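Local coordinates for monoamine oxidase regulatory protein, putative (Archaeoglobus fulgidus, PDB 1Q6W), which is of unestablished function but, as a MaoC-like hot dog fold protein, probably acts as a hydratase or dehydratase on acyl thioesters, at residues 59-64 and 104-109; 74-79 and 134-139; 98-103 and 146-151. All coordinates share one frame; numbering follows the deposited sequence.

Overall arrangement
Interactions 2 and 3 form one continuous part of the hot dog fold, and interaction 1 lies at its surface, among the loops at one end of the sheet. Helix 68-84 packs on strand 129-139 in interaction 2; the next strand, 145-156, pairs with strand 92-103 in interaction 3. The centres of interactions 2 and 3 are about 9 Å apart, and L136 N probably hydrogen-bonds to A149 O at 2.6 Å. Interaction 1 joins two loops, its centre about 20 Å from that of interaction 2 and 18 Å from that of interaction 3. It meets the latter where L104 N reaches V146 O at 2.9 Å. All three touch the second subunit; in related MaoC-like hydratases the active site lies at the dimer interface, and the same is probably true here.

Interaction 1 of 3, residues 59-64 and 104-109; sequences TIFGKP and LRPVFI
F61, K63 and P64, in the loop that enters the long helix 68-84 of the hot dog fold, meet P106, F108 and I109, in the connection between strands 92-103 and 112-126. The contact is largely apolar, lies at the surface, and has no hydrogen bond between the two segments. With CG beside its own backbone N (chi1 -56°), the F61 side chain leads from CB closer to P106, and the CD2-CE2 side of its ring comes obliquely against that proline, CE2 being 3.7 Å from P106 CB. I60 CG2 rests over one face of the same ring, toward the rim, and I93 of the second subunit also packs on F61.

The F108 ring meets three residues of the first loop. F61 O lies obliquely, 4.0 Å from F108 CE1; P64 O lies at the edge, near the ring plane and 3.6 Å from F108 CD1; K63 CB approaches obliquely, 4.0 Å from that same CD1. An alanine in place of F108 would probably open a gap beside K63 CB and leave the carbonyls of F61 and P64 without the ring they rest against. Further along, P64 CG touches I109 CD1 at 4.0 Å. F108 N is hydrogen-bonded to D111 OD1 within its own loop, and a backbone bond between V107 and A66, just past P64, ties the two loops together. At the start of the first loop an ST turn forms: T59 OG1 accepts from F61 N at 3.2 Å, with 152° at the hydrogen.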
loop_
_atom_site.group_PDB
_atom_site.type_symbol
_atom_site.label_atom_id
_atom_site.label_comp_id
_atom_site.label_asym_id
_atom_site.label_seq_id
_atom_site.Cartn_x
_atom_site.Cartn_y
_atom_site.Cartn_z
ATOM N N THR A 59 20.985 -12.751 -0.943
ATOM C CA THR A 59 20.637 -11.391 -1.345
ATOM C C THR A 59 21.478 -10.354 -0.626
ATOM O O THR A 59 22.220 -10.671 0.300
ATOM C CB THR A 59 19.149 -11.071 -1.071
ATOM O OG1 THR A 59 18.945 -10.881 0.338
ATOM C CG2 THR A 59 18.270 -12.201 -1.553
ATOM N N ILE A 60 21.344 -9.107 -1.056
ATOM C CA ILE A 60 22.098 -8.025 -0.453
ATOM C C ILE A 60 21.682 -7.791 1.006
ATOM O O ILE A 60 22.362 -7.076 1.742
ATOM C CB ILE A 60 21.924 -6.714 -1.268
ATOM C CG1 ILE A 60 22.834 -5.622 -0.698
ATOM C CG2 ILE A 60 20.474 -6.262 -1.241
ATOM C CD1 ILE A 60 22.806 -4.322 -1.477
ATOM N N PHE A 61 20.578 -8.407 1.428
ATOM C CA PHE A 61 20.091 -8.224 2.792
ATOM C C PHE A 61 20.537 -9.343 3.734
ATOM O O PHE A 61 20.589 -9.156 4.958
ATOM C CB PHE A 61 18.566 -8.118 2.799
ATOM C CG PHE A 61 18.021 -7.029 1.929
ATOM C CD1 PHE A 61 17.480 -7.323 0.687
ATOM C CD2 PHE A 61 18.026 -5.709 2.367
ATOM C CE1 PHE A 61 16.940 -6.314 -0.126
ATOM C CE2 PHE A 61 17.493 -4.688 1.567
ATOM C CZ PHE A 61 16.941 -5.000 0.301
ATOM N N GLY A 62 20.846 -10.507 3.167
ATOM C CA GLY A 62 21.303 -11.623 3.981
ATOM C C GLY A 62 20.234 -12.333 4.781
ATOM O O GLY A 62 20.241 -13.554 4.860
ATOM N N LYS A 63 19.335 -11.568 5.397
ATOM C CA LYS A 63 18.231 -12.122 6.182
ATOM C C LYS A 63 16.950 -11.769 5.435
ATOM O O LYS A 63 16.963 -10.989 4.486
ATOM C CB LYS A 63 18.162 -11.480 7.578
ATOM C CG LYS A 63 19.370 -11.656 8.453
ATOM C CD LYS A 63 19.444 -13.078 9.031
ATOM C CE LYS A 63 20.625 -13.229 10.015
ATOM N NZ LYS A 63 20.706 -14.588 10.611
ATOM N N PRO A 64 15.827 -12.360 5.843
ATOM C CA PRO A 64 14.585 -12.021 5.144
ATOM C C PRO A 64 14.092 -10.700 5.699
ATOM O O PRO A 64 14.436 -10.358 6.824
ATOM C CB PRO A 64 13.667 -13.199 5.469
ATOM C CG PRO A 64 14.202 -13.721 6.751
ATOM C CD PRO A 64 15.690 -13.606 6.613
ATOM N N LEU A 104 13.085 3.460 1.955
ATOM C CA LEU A 104 14.459 3.830 2.231
ATOM C C LEU A 104 15.368 2.766 2.803
ATOM O O LEU A 104 16.453 2.512 2.273
ATOM C CB LEU A 104 14.478 5.038 3.161
ATOM C CG LEU A 104 13.584 6.181 2.679
ATOM C CD1 LEU A 104 13.598 7.313 3.693
ATOM C CD2 LEU A 104 14.063 6.676 1.304
ATOM N N ARG A 105 14.940 2.160 3.904
ATOM C CA ARG A 105 15.727 1.143 4.587
ATOM C C ARG A 105 14.869 -0.097 4.785
ATOM O O ARG A 105 13.647 -0.018 4.868
ATOM C CB ARG A 105 16.168 1.690 5.941
ATOM C CG ARG A 105 17.461 1.134 6.467
ATOM C CD ARG A 105 18.535 2.197 6.388
ATOM N NE ARG A 105 18.052 3.464 6.923
ATOM C CZ ARG A 105 18.802 4.550 7.067
ATOM N NH1 ARG A 105 20.080 4.526 6.713
ATOM N NH2 ARG A 105 18.272 5.665 7.556
ATOM N N PRO A 106 15.501 -1.268 4.865
ATOM C CA PRO A 106 14.737 -2.501 5.059
ATOM C C PRO A 106 14.328 -2.694 6.508
ATOM O O PRO A 106 15.005 -2.234 7.404
ATOM C CB PRO A 106 15.711 -3.582 4.597
ATOM C CG PRO A 106 17.022 -3.027 5.027
ATOM C CD PRO A 106 16.927 -1.563 4.639
ATOM N N VAL A 107 13.207 -3.365 6.727
ATOM C CA VAL A 107 12.735 -3.649 8.073
ATOM C C VAL A 107 12.920 -5.157 8.300
ATOM O O VAL A 107 12.353 -5.983 7.580
ATOM C CB VAL A 107 11.243 -3.291 8.228
ATOM C CG1 VAL A 107 10.743 -3.723 9.596
ATOM C CG2 VAL A 107 11.038 -1.800 8.049
ATOM N N PHE A 108 13.721 -5.511 9.291
ATOM C CA PHE A 108 13.971 -6.915 9.594
ATOM C C PHE A 108 12.973 -7.498 10.607
ATOM O O PHE A 108 12.320 -6.758 11.344
ATOM C CB PHE A 108 15.410 -7.074 10.098
ATOM C CG PHE A 108 16.435 -6.833 9.045
ATOM C CD1 PHE A 108 16.649 -7.775 8.039
ATOM C CD2 PHE A 108 17.143 -5.636 9.006
ATOM C CE1 PHE A 108 17.552 -7.532 7.006
ATOM C CE2 PHE A 108 18.044 -5.374 7.977
ATOM C CZ PHE A 108 18.249 -6.321 6.976
ATOM N N ILE A 109 12.881 -8.821 10.652
ATOM C CA ILE A 109 11.942 -9.506 11.531
ATOM C C ILE A 109 11.870 -9.097 12.995
ATOM O O ILE A 109 10.859 -9.343 13.667
ATOM C CB ILE A 109 12.123 -11.028 11.402
ATOM C CG1 ILE A 109 11.513 -11.471 10.069
ATOM C CG2 ILE A 109 11.495 -11.768 12.562
ATOM C CD1 ILE A 109 11.661 -12.960 9.767
#

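Interaction 2 of 3, residues 74-79 and 134-139; sequences IALGMV and YKLEVK
A75 and V138 make the tight end of this contact, with A75 CB 3.6 Å from V138 CG2. Beside them L136 reaches in from the strand: its CG stands anti to the backbone N (chi1 179°), and beyond it CD2 lies 3.7 Å from L76 CD2 and 4.1 Å from A75 CB. The other branch, L136 CD1, faces V79 CG2 at 4.3 Å.

This is the core of the hot dog: helix 68-84 is the sausage, and strand 129-139 belongs to the antiparallel sheet wrapped around it. The two segments run at 110° to each other, their axes 9.4 Å apart at the closest approach. L72 and V71, earlier on the helix, continue the packing against L136 and V138, and L76 also touches M69 of the second subunit.

The other side of the strand is a different environment. E137 points away from the helix, and the partly exposed K135 and E137 share a salt bridge, K135 NZ donating to the anti lone pair of E137 OE2 at 3.0 Å. K135 also reaches T148 on one neighbouring strand through NZ, and E137 touches S116 on the other.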
loop_
_atom_site.group_PDB
_atom_site.type_symbol
_atom_site.label_atom_id
_atom_site.label_comp_id
_atom_site.label_asym_id
_atom_site.label_seq_id
_atom_site.Cartn_x
_atom_site.Cartn_y
_atom_site.Cartn_z
ATOM N N ILE A 74 0.865 -1.148 7.900
ATOM C CA ILE A 74 0.919 -1.046 9.339
ATOM C C ILE A 74 1.074 0.407 9.765
ATOM O O ILE A 74 0.452 0.851 10.717
ATOM C CB ILE A 74 2.053 -1.896 9.929
ATOM C CG1 ILE A 74 1.732 -3.402 9.738
ATOM C CG2 ILE A 74 2.213 -1.570 11.417
ATOM C CD1 ILE A 74 2.742 -4.354 10.375
ATOM N N ALA A 75 1.885 1.165 9.028
ATOM C CA ALA A 75 2.111 2.582 9.329
ATOM C C ALA A 75 0.813 3.378 9.258
ATOM O O ALA A 75 0.407 3.990 10.244
ATOM C CB ALA A 75 3.123 3.158 8.365
ATOM N N LEU A 76 0.168 3.379 8.090
ATOM C CA LEU A 76 -1.084 4.101 7.942
ATOM C C LEU A 76 -2.066 3.658 9.027
ATOM O O LEU A 76 -2.821 4.456 9.575
ATOM C CB LEU A 76 -1.669 3.833 6.575
ATOM C CG LEU A 76 -0.856 4.441 5.423
ATOM C CD1 LEU A 76 -1.393 3.970 4.067
ATOM C CD2 LEU A 76 -0.887 5.986 5.528
ATOM N N GLY A 77 -2.012 2.372 9.353
ATOM C CA GLY A 77 -2.894 1.820 10.347
ATOM C C GLY A 77 -2.689 2.375 11.728
ATOM O O GLY A 77 -3.653 2.771 12.368
HETATM N N MSE A 78 -1.456 2.413 12.208
HETATM C CA MSE A 78 -1.255 2.913 13.551
HETATM C C MSE A 78 -1.515 4.412 13.664
HETATM O O MSE A 78 -1.776 4.924 14.753
HETATM C CB MSE A 78 0.130 2.521 14.085
HETATM C CG MSE A 78 1.317 2.917 13.231
HETATM SE SE MSE A 78 2.996 2.200 13.935
HETATM C CE MSE A 78 3.549 1.144 12.428
ATOM N N VAL A 79 -1.480 5.111 12.537
ATOM C CA VAL A 79 -1.748 6.548 12.531
ATOM C C VAL A 79 -3.249 6.768 12.597
ATOM O O VAL A 79 -3.725 7.635 13.328
ATOM C CB VAL A 79 -1.186 7.234 11.242
ATOM C CG1 VAL A 79 -1.905 8.537 10.964
ATOM C CG2 VAL A 79 0.309 7.511 11.425
ATOM N N TYR A 134 -1.028 14.591 3.783
ATOM C CA TYR A 134 -0.185 14.271 4.924
ATOM C C TYR A 134 1.155 13.727 4.500
ATOM O O TYR A 134 1.272 13.070 3.469
ATOM C CB TYR A 134 -0.866 13.228 5.823
ATOM C CG TYR A 134 -2.227 13.629 6.336
ATOM C CD1 TYR A 134 -3.355 13.582 5.511
ATOM C CD2 TYR A 134 -2.396 14.054 7.662
ATOM C CE1 TYR A 134 -4.620 13.949 6.000
ATOM C CE2 TYR A 134 -3.638 14.421 8.154
ATOM C CZ TYR A 134 -4.747 14.367 7.326
ATOM O OH TYR A 134 -5.983 14.735 7.838
ATOM N N LYS A 135 2.167 13.995 5.308
ATOM C CA LYS A 135 3.492 13.475 5.044
ATOM C C LYS A 135 3.669 12.342 6.046
ATOM O O LYS A 135 3.566 12.553 7.252
ATOM C CB LYS A 135 4.562 14.542 5.274
ATOM C CG LYS A 135 5.949 14.097 4.868
ATOM C CD LYS A 135 6.979 15.189 5.136
ATOM C CE LYS A 135 8.333 14.862 4.500
ATOM N NZ LYS A 135 8.924 13.587 5.007
ATOM N N LEU A 136 3.907 11.135 5.550
ATOM C CA LEU A 136 4.087 9.991 6.418
ATOM C C LEU A 136 5.560 9.659 6.595
ATOM O O LEU A 136 6.333 9.652 5.630
ATOM C CB LEU A 136 3.359 8.780 5.839
ATOM C CG LEU A 136 3.474 7.478 6.629
ATOM C CD1 LEU A 136 2.861 7.663 8.004
ATOM C CD2 LEU A 136 2.757 6.372 5.897
ATOM N N GLU A 137 5.947 9.381 7.834
ATOM C CA GLU A 137 7.322 9.018 8.145
ATOM C C GLU A 137 7.338 7.814 9.061
ATOM O O GLU A 137 6.647 7.785 10.073
ATOM C CB GLU A 137 8.045 10.179 8.814
ATOM C CG GLU A 137 8.883 10.986 7.865
ATOM C CD GLU A 137 9.551 12.162 8.536
ATOM O OE1 GLU A 137 10.088 11.997 9.658
ATOM O OE2 GLU A 137 9.545 13.257 7.930
ATOM N N VAL A 138 8.122 6.812 8.690
ATOM C CA VAL A 138 8.236 5.595 9.477
ATOM C C VAL A 138 9.697 5.407 9.905
ATOM O O VAL A 138 10.590 5.392 9.056
ATOM C CB VAL A 138 7.776 4.374 8.653
ATOM C CG1 VAL A 138 7.707 3.143 9.539
ATOM C CG2 VAL A 138 6.441 4.639 8.038
ATOM N N LYS A 139 9.932 5.279 11.212
ATOM C CA LYS A 139 11.292 5.105 11.737
ATOM C C LYS A 139 11.410 3.823 12.550
ATOM O O LYS A 139 10.423 3.381 13.136
ATOM C CB LYS A 139 11.693 6.288 12.636
ATOM C CG LYS A 139 11.798 7.634 11.922
ATOM C CD LYS A 139 12.132 8.737 12.917
ATOM C CE LYS A 139 12.202 10.116 12.264
ATOM N NZ LYS A 139 12.314 11.186 13.294
#

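Interaction 3 of 3, residues 98-103 and 146-151; sequences IKDVRF and VLTALY
The F103 ring takes L147 CD1 obliquely at its CD2-CE2 side, 3.5 Å from CE2, the two side chains lying next to each other and pointing the same way; F95 of the second subunit meets this ring with the planes at about 40°. At the far end, Y151 touches I98 through its CB, 4.2 Å from I98 CG1, while its ring lies nearly parallel to that of Y134, the planes about 10° apart. F103 and Y151 share the face of the hot dog sheet that holds helix 68-84, together with V101 and A149, whose CG2 and CB are 3.8 Å apart.

The strands run antiparallel. The pairing is firm around R102 and T148: R102 N gives a nearly straight bond to T148 O (2.7 Å, 171°), and T148 N returns one to R102 O at 3.0 Å. Toward I98 the register slips by one residue in a classic beta bulge, where K99 and D100 both face L150 and L150 O receives two weak bonds, from K99 N at 2.8 Å and D100 N at 3.4 Å. Strand 92-103 is the outermost of this chain's sheet, but I98 and V101 pair with a strand of the second subunit, which carries the sheet across the interface. On the other face, T148 OG1, anti to its backbone N, makes a weak hydrogen bond with L136 O.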
loop_
_atom_site.group_PDB
_atom_site.type_symbol
_atom_site.label_atom_id
_atom_site.label_comp_id
_atom_site.label_asym_id
_atom_site.label_seq_id
_atom_site.Cartn_x
_atom_site.Cartn_y
_atom_site.Cartn_z
ATOM N N ILE A 98 -2.272 8.245 -2.857
ATOM C CA ILE A 98 -0.961 8.187 -2.239
ATOM C C ILE A 98 -0.041 8.648 -3.345
ATOM O O ILE A 98 0.208 7.912 -4.293
ATOM C CB ILE A 98 -0.599 6.770 -1.843
ATOM C CG1 ILE A 98 -1.691 6.191 -0.949
ATOM C CG2 ILE A 98 0.716 6.768 -1.123
ATOM C CD1 ILE A 98 -1.390 4.799 -0.477
ATOM N N LYS A 99 0.445 9.879 -3.215
ATOM C CA LYS A 99 1.297 10.501 -4.220
ATOM C C LYS A 99 2.731 10.046 -4.244
ATOM O O LYS A 99 3.370 10.093 -5.279
ATOM C CB LYS A 99 1.272 12.021 -4.063
ATOM C CG LYS A 99 1.861 12.772 -5.231
ATOM C CD LYS A 99 1.706 14.270 -5.037
ATOM C CE LYS A 99 2.300 15.050 -6.206
ATOM N NZ LYS A 99 2.102 16.516 -6.033
ATOM N N ASP A 100 3.272 9.626 -3.119
ATOM C CA ASP A 100 4.651 9.197 -3.163
ATOM C C ASP A 100 4.991 8.283 -2.029
ATOM O O ASP A 100 4.563 8.496 -0.894
ATOM C CB ASP A 100 5.596 10.389 -3.133
ATOM C CG ASP A 100 7.021 9.980 -2.850
ATOM O OD1 ASP A 100 7.312 9.576 -1.705
ATOM O OD2 ASP A 100 7.851 10.047 -3.776
ATOM N N VAL A 101 5.761 7.254 -2.337
ATOM C CA VAL A 101 6.170 6.324 -1.322
ATOM C C VAL A 101 7.586 5.942 -1.647
ATOM O O VAL A 101 7.872 5.490 -2.763
ATOM C CB VAL A 101 5.285 5.040 -1.314
ATOM C CG1 VAL A 101 5.730 4.093 -0.198
ATOM C CG2 VAL A 101 3.828 5.406 -1.119
ATOM N N ARG A 102 8.474 6.130 -0.683
ATOM C CA ARG A 102 9.867 5.773 -0.857
ATOM C C ARG A 102 10.292 4.743 0.190
ATOM O O ARG A 102 10.167 4.972 1.404
ATOM C CB ARG A 102 10.755 7.004 -0.740
ATOM C CG ARG A 102 10.701 7.920 -1.933
ATOM C CD ARG A 102 11.689 9.059 -1.767
ATOM N NE ARG A 102 11.856 9.836 -2.990
ATOM C CZ ARG A 102 12.755 10.805 -3.133
ATOM N NH1 ARG A 102 13.565 11.113 -2.128
ATOM N NH2 ARG A 102 12.851 11.459 -4.282
ATOM N N PHE A 103 10.785 3.600 -0.276
ATOM C CA PHE A 103 11.266 2.568 0.631
ATOM C C PHE A 103 12.753 2.835 0.844
ATOM O O PHE A 103 13.579 2.508 0.021
ATOM C CB PHE A 103 11.000 1.198 0.013
ATOM C CG PHE A 103 9.536 0.937 -0.245
ATOM C CD1 PHE A 103 9.047 0.857 -1.553
ATOM C CD2 PHE A 103 8.635 0.826 0.816
ATOM C CE1 PHE A 103 7.691 0.670 -1.804
ATOM C CE2 PHE A 103 7.272 0.639 0.580
ATOM C CZ PHE A 103 6.794 0.559 -0.725
ATOM N N VAL A 146 12.923 4.451 7.713
ATOM C CA VAL A 146 12.786 3.298 6.828
ATOM C C VAL A 146 11.833 3.516 5.656
ATOM O O VAL A 146 11.996 2.920 4.597
ATOM C CB VAL A 146 12.300 2.032 7.611
ATOM C CG1 VAL A 146 13.261 1.711 8.733
ATOM C CG2 VAL A 146 10.889 2.259 8.164
ATOM N N LEU A 147 10.827 4.359 5.843
ATOM C CA LEU A 147 9.868 4.599 4.779
ATOM C C LEU A 147 9.295 5.998 4.867
ATOM O O LEU A 147 9.135 6.549 5.950
ATOM C CB LEU A 147 8.739 3.558 4.848
ATOM C CG LEU A 147 7.574 3.620 3.849
ATOM C CD1 LEU A 147 6.962 2.243 3.725
ATOM C CD2 LEU A 147 6.522 4.636 4.281
ATOM N N THR A 148 8.981 6.565 3.713
ATOM C CA THR A 148 8.416 7.896 3.670
ATOM C C THR A 148 7.322 7.906 2.610
ATOM O O THR A 148 7.416 7.190 1.615
ATOM C CB THR A 148 9.507 8.951 3.330
ATOM O OG1 THR A 148 9.007 10.261 3.610
ATOM C CG2 THR A 148 9.898 8.878 1.861
ATOM N N ALA A 149 6.277 8.696 2.828
ATOM C CA ALA A 149 5.194 8.761 1.864
ATOM C C ALA A 149 4.328 10.010 1.984
ATOM O O ALA A 149 4.325 10.718 3.002
ATOM C CB ALA A 149 4.315 7.520 1.970
ATOM N N LEU A 150 3.592 10.267 0.910
ATOM C CA LEU A 150 2.693 11.402 0.830
ATOM C C LEU A 150 1.313 10.845 0.466
ATOM O O LEU A 150 1.156 10.184 -0.559
ATOM C CB LEU A 150 3.189 12.350 -0.257
ATOM C CG LEU A 150 3.391 13.823 0.071
ATOM C CD1 LEU A 150 4.115 13.998 1.390
ATOM C CD2 LEU A 150 4.172 14.433 -1.063
ATOM N N TYR A 151 0.319 11.077 1.317
ATOM C CA TYR A 151 -1.024 10.587 1.029
ATOM C C TYR A 151 -2.037 11.678 1.323
ATOM O O TYR A 151 -1.745 12.620 2.073
ATOM C CB TYR A 151 -1.322 9.324 1.851
ATOM C CG TYR A 151 -1.459 9.525 3.351
ATOM C CD1 TYR A 151 -2.716 9.705 3.932
ATOM C CD2 TYR A 151 -0.337 9.504 4.191
ATOM C CE1 TYR A 151 -2.859 9.858 5.302
ATOM C CE2 TYR A 151 -0.474 9.653 5.570
ATOM C CZ TYR A 151 -1.739 9.829 6.122
ATOM O OH TYR A 151 -1.890 9.974 7.483
#